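Local coordinates for virulence protein vsdE (Salmonella enterica, PDB 5LQ6) that is a cysteine hydrolase effector of Salmonella that takes part in virulence and in suppression of host immune responses, at residues N75-S80 with A109-I114; H118-S123 with S147-A152. The protein carries 4 engineered substitutions. All blocks are in the same frame, centred on the assembly; numbering follows the deposited sequence. Where two conformers were deposited one is given.

The two contacts follow each other along the chain: contact 1 (75-80 with 109-114) is complete before contact 2 (118-123 with 147-152) begins, and their centres lie about 10 Å apart. Contact 1 pairs helices 76-89 and 108-116; contact 2 sets the loop that follows the second helix beside strand 147-157, an inner strand of the four-stranded antiparallel sheet, with only side chains meeting. A probable hydrogen bond from Leu120 N to Asp112 OD2, 3.1 Å long, ties the loop back to its helix. They illustrate how a papain-like fold is built, with a helix carrying the probable nucleophile Cys76 near a sheet that supplies its probable partner His165.

Contact 1: residues N75-S80 with A109-I114; sequences NCVLLS and AIVDKI
Val77 and Val111 meet between helix 76-89, whose first residue Cys76 is the probable nucleophile of this papain-like cysteine hydrolase, and helix 108-116. The pair is a small worked example of how the helix that starts at the probable nucleophile meets its neighbour across these segments through aliphatic side chains, with no hydrogen bond between them. Its tight part is a methyl-to-methyl approach, Val77 CG1 to Val111 CG2 at 3.9 Å, the two side chains meeting at a slant. The branches used differ: with CG1 anti to the backbone N (chi1 172°), Val77 presents that methyl to its partner, whereas Val111 answers with the methyl that lies beside its own backbone N. The other methyl of Val111 faces the first turn of helix 76-89, with CG1 4.1 Å from Val77 O. Leu78 gives a looser touch, since its CB does not head for helix 108-116 and its end alone draws near, bringing CD1 to 4.3 Å from Val111 CG1. These three residues are buried; Ile35 and Ala38 of helix 29-38 lie against Val111 and Leu78 respectively, and Arg164 and Asp166 of strand 163-172 border Val77.

The solvent side contrasts with this core. Asn75 is exposed, and although its CB points at the other helix, Asn75 OD1 stays 5.8 Å from Val111 CG2. It turns instead to its own backbone, in an Asx motif at the start of the helix. Asn75 OD1 receives a weak, bent bond from Val77 N at 2.9 Å. A straighter one (N-H...O 162°) comes from Leu78 N, which arrives in the carbonyl plane, on a lone pair of Asn75 OD1.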
loop_
_atom_site.group_PDB
_atom_site.type_symbol
_atom_site.label_atom_id
_atom_site.label_comp_id
_atom_site.label_asym_id
_atom_site.label_seq_id
_atom_site.Cartn_x
_atom_site.Cartn_y
_atom_site.Cartn_z
ATOM N N ASN A 75 11.407 -3.368 -0.643
ATOM C CA ASN A 75 10.609 -3.920 0.414
ATOM C C ASN A 75 9.108 -3.549 0.205
ATOM O O ASN A 75 8.771 -2.381 0.094
ATOM C CB ASN A 75 11.071 -3.401 1.754
ATOM C CG ASN A 75 10.292 -3.969 2.875
ATOM O OD1 ASN A 75 9.193 -3.482 3.162
ATOM N ND2 ASN A 75 10.835 -4.971 3.528
ATOM N N CYS A 76 8.258 -4.564 0.209
ATOM C CA CYS A 76 6.851 -4.353 -0.149
ATOM C C CYS A 76 6.089 -3.503 0.864
ATOM O O CYS A 76 5.166 -2.738 0.488
ATOM C CB CYS A 76 6.130 -5.662 -0.325
ATOM S SG CYS A 76 5.984 -6.715 1.113
ATOM N N VAL A 77 6.472 -3.557 2.138
ATOM C CA VAL A 77 5.793 -2.757 3.167
ATOM C C VAL A 77 6.127 -1.286 2.935
ATOM O O VAL A 77 5.255 -0.408 2.946
ATOM C CB VAL A 77 6.184 -3.194 4.556
ATOM C CG1 VAL A 77 5.623 -2.246 5.604
ATOM C CG2 VAL A 77 5.740 -4.620 4.780
ATOM N N LEU A 78 7.403 -0.996 2.674
ATOM C CA LEU A 78 7.754 0.387 2.395
ATOM C C LEU A 78 7.172 0.918 1.108
ATOM O O LEU A 78 6.621 2.038 1.059
ATOM C CB LEU A 78 9.305 0.564 2.393
ATOM C CG LEU A 78 9.809 2.002 2.221
ATOM C CD1 LEU A 78 9.291 3.006 3.248
ATOM C CD2 LEU A 78 11.326 1.981 2.218
ATOM N N LEU A 79 7.266 0.099 0.061
ATOM C CA LEU A 79 6.722 0.488 -1.239
ATOM C C LEU A 79 5.244 0.821 -1.169
ATOM O O LEU A 79 4.771 1.800 -1.711
ATOM C CB LEU A 79 6.961 -0.573 -2.292
ATOM C CG LEU A 79 8.407 -0.808 -2.762
ATOM C CD1 LEU A 79 8.455 -2.036 -3.587
ATOM C CD2 LEU A 79 8.818 0.433 -3.540
ATOM N N SER A 80 4.492 -0.057 -0.508
ATOM C CA SER A 80 3.050 0.131 -0.452
ATOM C C SER A 80 2.654 1.355 0.331
ATOM O O SER A 80 1.683 2.023 0.018
ATOM C CB SER A 80 2.391 -1.106 0.128
ATOM O OG SER A 80 2.633 -2.271 -0.633
ATOM N N ALA A 109 4.038 -1.139 11.385
ATOM C CA ALA A 109 3.784 -0.140 12.432
ATOM C C ALA A 109 4.877 0.953 12.418
ATOM O O ALA A 109 4.586 2.145 12.495
ATOM C CB ALA A 109 3.751 -0.805 13.792
ATOM N N ILE A 110 6.136 0.524 12.340
ATOM C CA ILE A 110 7.244 1.472 12.277
ATOM C C ILE A 110 7.169 2.264 10.987
ATOM O O ILE A 110 7.305 3.495 10.972
ATOM C CB ILE A 110 8.620 0.760 12.415
ATOM C CG1 ILE A 110 8.694 0.095 13.789
ATOM C CG2 ILE A 110 9.787 1.714 12.120
ATOM C CD1 ILE A 110 10.010 -0.643 14.004
ATOM N N VAL A 111 6.890 1.582 9.869
ATOM C CA VAL A 111 6.789 2.299 8.617
ATOM C C VAL A 111 5.654 3.318 8.661
ATOM O O VAL A 111 5.817 4.460 8.208
ATOM C CB VAL A 111 6.627 1.327 7.396
ATOM C CG1 VAL A 111 6.232 2.033 6.115
ATOM C CG2 VAL A 111 7.892 0.486 7.223
ATOM N N ASP A 112 4.503 2.946 9.201
ATOM C CA ASP A 112 3.389 3.840 9.261
ATOM C C ASP A 112 3.684 5.047 10.194
ATOM O O ASP A 112 3.337 6.177 9.891
ATOM C CB ASP A 112 2.125 3.133 9.800
ATOM C CG ASP A 112 1.412 2.299 8.779
ATOM O OD1 ASP A 112 1.781 2.266 7.545
ATOM O OD2 ASP A 112 0.381 1.664 9.230
ATOM N N LYS A 113 4.325 4.762 11.332
ATOM C CA LYS A 113 4.664 5.832 12.257
ATOM C C LYS A 113 5.563 6.872 11.573
ATOM O O LYS A 113 5.392 8.067 11.755
ATOM C CB LYS A 113 5.315 5.262 13.507
ATOM C CG LYS A 113 4.311 4.697 14.482
ATOM C CD LYS A 113 4.949 4.052 15.703
ATOM C CE LYS A 113 3.867 3.439 16.554
ATOM N NZ LYS A 113 4.452 2.922 17.817
ATOM N N ILE A 114 6.507 6.402 10.755
ATOM C CA ILE A 114 7.413 7.346 10.069
ATOM C C ILE A 114 6.681 8.118 8.963
ATOM O O ILE A 114 6.747 9.312 8.908
ATOM C CB ILE A 114 8.619 6.605 9.483
ATOM C CG1 ILE A 114 9.446 6.021 10.639
ATOM C CG2 ILE A 114 9.414 7.523 8.543
ATOM C CD1 ILE A 114 10.609 5.194 10.168
#

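Contact 2: residues H118-S123 with S147-A152; sequences HELNQS and SFIISA
Ser151 OG, hydrogen-bonded to Asp166 OD1 of the adjacent strand 163-172, is the polar feature that loop residue Gln122 approaches across this contact. Strand 147-157 is an inner strand of the antiparallel sheet of a papain-like fold, and its residues illustrate the usual division of a strand into two faces. Ile149 and Ser151 point their CB atoms toward the loop 118-123, while Phe148 and Ile150 pack their side chains against helix 129-143. Backbone hydrogen bonds hold the strand on both flanks, to Phe167 and Ala169 on one and to Tyr210 and Arg212 on the other.

The loop lies well off this face, as the 9.4 Å from Gln122 CA to Ile149 CA indicates, and only side chains bridge the interval. Gln122 is the exposed end of the bridge. Its CB does not aim at the strand, but the amide swings inward until NE2 stands 4.3 Å from Ser151 OG, a polar proximity too long to be a hydrogen bond. The hydroxyl's hydrogen bond is made with Asp166 instead, and Gln122 also touches the side chain of Tyr210.

The buried end is apolar. Ile149, whose side chain also touches Ser80 and His84 of helix 76-89, has CG1 beside its backbone N and an extended outer arm (chi2 171°), which carries CD1 out from the sheet. Leu120 reaches from the loop with its CB pointing toward the strand, and the two side chains cross at about a right angle. They meet end methyl to end methyl, Leu120 CD1 lying 4.0 Å from Ile149 CD1.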
loop_
_atom_site.group_PDB
_atom_site.type_symbol
_atom_site.label_atom_id
_atom_site.label_comp_id
_atom_site.label_asym_id
_atom_site.label_seq_id
_atom_site.Cartn_x
_atom_site.Cartn_y
_atom_site.Cartn_z
ATOM N N HIS A 118 1.465 7.925 12.566
ATOM C CA HIS A 118 0.739 7.018 13.450
ATOM C C HIS A 118 0.487 5.745 12.702
ATOM O O HIS A 118 0.557 5.726 11.459
ATOM C CB HIS A 118 -0.599 7.659 13.909
ATOM C CG HIS A 118 -1.490 8.071 12.793
ATOM N ND1 HIS A 118 -1.565 9.369 12.331
ATOM C CD2 HIS A 118 -2.374 7.363 12.056
ATOM C CE1 HIS A 118 -2.423 9.422 11.323
ATOM N NE2 HIS A 118 -2.949 8.228 11.161
ATOM N N GLU A 119 0.218 4.671 13.446
ATOM C CA GLU A 119 -0.229 3.408 12.842
ATOM C C GLU A 119 -1.578 3.611 12.202
ATOM O O GLU A 119 -2.418 4.296 12.755
ATOM C CB GLU A 119 -0.350 2.291 13.875
ATOM C CG GLU A 119 0.891 2.066 14.685
ATOM C CD GLU A 119 0.813 0.796 15.519
ATOM O OE1 GLU A 119 0.243 -0.222 15.030
ATOM O OE2 GLU A 119 1.365 0.816 16.641
ATOM N N LEU A 120 -1.782 3.070 11.007
ATOM C CA LEU A 120 -3.072 3.211 10.332
ATOM C C LEU A 120 -4.045 2.165 10.906
ATOM O O LEU A 120 -3.658 1.072 11.217
ATOM C CB LEU A 120 -2.915 3.011 8.820
ATOM C CG LEU A 120 -1.900 3.892 8.115
ATOM C CD1 LEU A 120 -1.901 3.608 6.617
ATOM C CD2 LEU A 120 -2.180 5.373 8.430
ATOM N N ASN A 121 -5.275 2.550 11.112
ATOM C CA ASN A 121 -6.227 1.602 11.731
ATOM C C ASN A 121 -6.577 0.540 10.677
ATOM O O ASN A 121 -6.716 0.843 9.502
ATOM C CB ASN A 121 -7.506 2.282 12.235
ATOM C CG ASN A 121 -8.194 3.096 11.153
ATOM O OD1 ASN A 121 -7.538 3.617 10.263
ATOM N ND2 ASN A 121 -9.509 3.212 11.230
ATOM N N GLN A 122 -6.635 -0.680 11.136
ATOM C CA GLN A 122 -6.856 -1.818 10.272
ATOM C C GLN A 122 -8.310 -2.255 10.336
ATOM O O GLN A 122 -9.063 -1.917 11.247
ATOM C CB GLN A 122 -5.980 -2.969 10.712
ATOM C CG GLN A 122 -4.510 -2.714 10.615
ATOM C CD GLN A 122 -3.745 -3.980 10.339
ATOM O OE1 GLN A 122 -3.768 -4.895 11.154
ATOM N NE2 GLN A 122 -3.104 -4.064 9.155
ATOM N N SER A 123 -8.684 -3.027 9.343
ATOM C CA SER A 123 -9.897 -3.818 9.341
ATOM C C SER A 123 -9.711 -4.998 10.224
ATOM O O SER A 123 -8.612 -5.362 10.582
ATOM C CB SER A 123 -10.191 -4.319 7.923
ATOM O OG SER A 123 -9.235 -5.285 7.535
ATOM N N SER A 147 -8.774 4.419 -1.526
ATOM C CA SER A 147 -7.398 3.971 -1.537
ATOM C C SER A 147 -7.000 3.250 -0.267
ATOM O O SER A 147 -7.270 3.744 0.855
ATOM C CB SER A 147 -6.497 5.175 -1.752
ATOM O OG SER A 147 -5.116 4.781 -1.728
ATOM N N PHE A 148 -6.390 2.076 -0.402
ATOM C CA PHE A 148 -6.143 1.190 0.715
ATOM C C PHE A 148 -4.808 0.484 0.583
ATOM O O PHE A 148 -4.313 0.291 -0.523
ATOM C CB PHE A 148 -7.241 0.133 0.838
ATOM C CG PHE A 148 -8.646 0.696 0.894
ATOM C CD1 PHE A 148 -9.315 1.009 -0.280
ATOM C CD2 PHE A 148 -9.195 1.008 2.129
ATOM C CE1 PHE A 148 -10.573 1.582 -0.222
ATOM C CE2 PHE A 148 -10.478 1.579 2.169
ATOM C CZ PHE A 148 -11.107 1.855 0.976
ATOM N N ILE A 149 -4.252 0.077 1.717
ATOM C CA ILE A 149 -3.105 -0.823 1.759
ATOM C C ILE A 149 -3.630 -2.194 2.197
ATOM O O ILE A 149 -4.386 -2.272 3.181
ATOM C CB ILE A 149 -1.968 -0.388 2.695
ATOM C CG1 ILE A 149 -1.487 1.025 2.352
ATOM C CG2 ILE A 149 -0.809 -1.359 2.648
ATOM C CD1 ILE A 149 -0.504 1.621 3.385
ATOM N N ILE A 150 -3.221 -3.236 1.485
ATOM C CA ILE A 150 -3.645 -4.596 1.815
ATOM C C ILE A 150 -2.479 -5.322 2.405
ATOM O O ILE A 150 -1.355 -5.258 1.854
ATOM C CB ILE A 150 -4.134 -5.356 0.589
ATOM C CG1 ILE A 150 -5.024 -4.490 -0.301
ATOM C CG2 ILE A 150 -4.784 -6.678 0.978
ATOM C CD1 ILE A 150 -6.265 -4.023 0.329
ATOM N N SER A 151 -2.658 -6.041 3.498
ATOM C CA SER A 151 -1.635 -6.906 4.087
ATOM C C SER A 151 -2.143 -8.335 4.029
ATOM O O SER A 151 -3.246 -8.630 4.533
ATOM C CB SER A 151 -1.369 -6.503 5.540
ATOM O OG SER A 151 -0.842 -5.228 5.645
ATOM N N ALA A 152 -1.382 -9.203 3.377
ATOM C CA ALA A 152 -1.722 -10.612 3.240
ATOM C C ALA A 152 -0.747 -11.431 4.051
ATOM O O ALA A 152 0.455 -11.193 4.074
ATOM C CB ALA A 152 -1.691 -11.010 1.821
#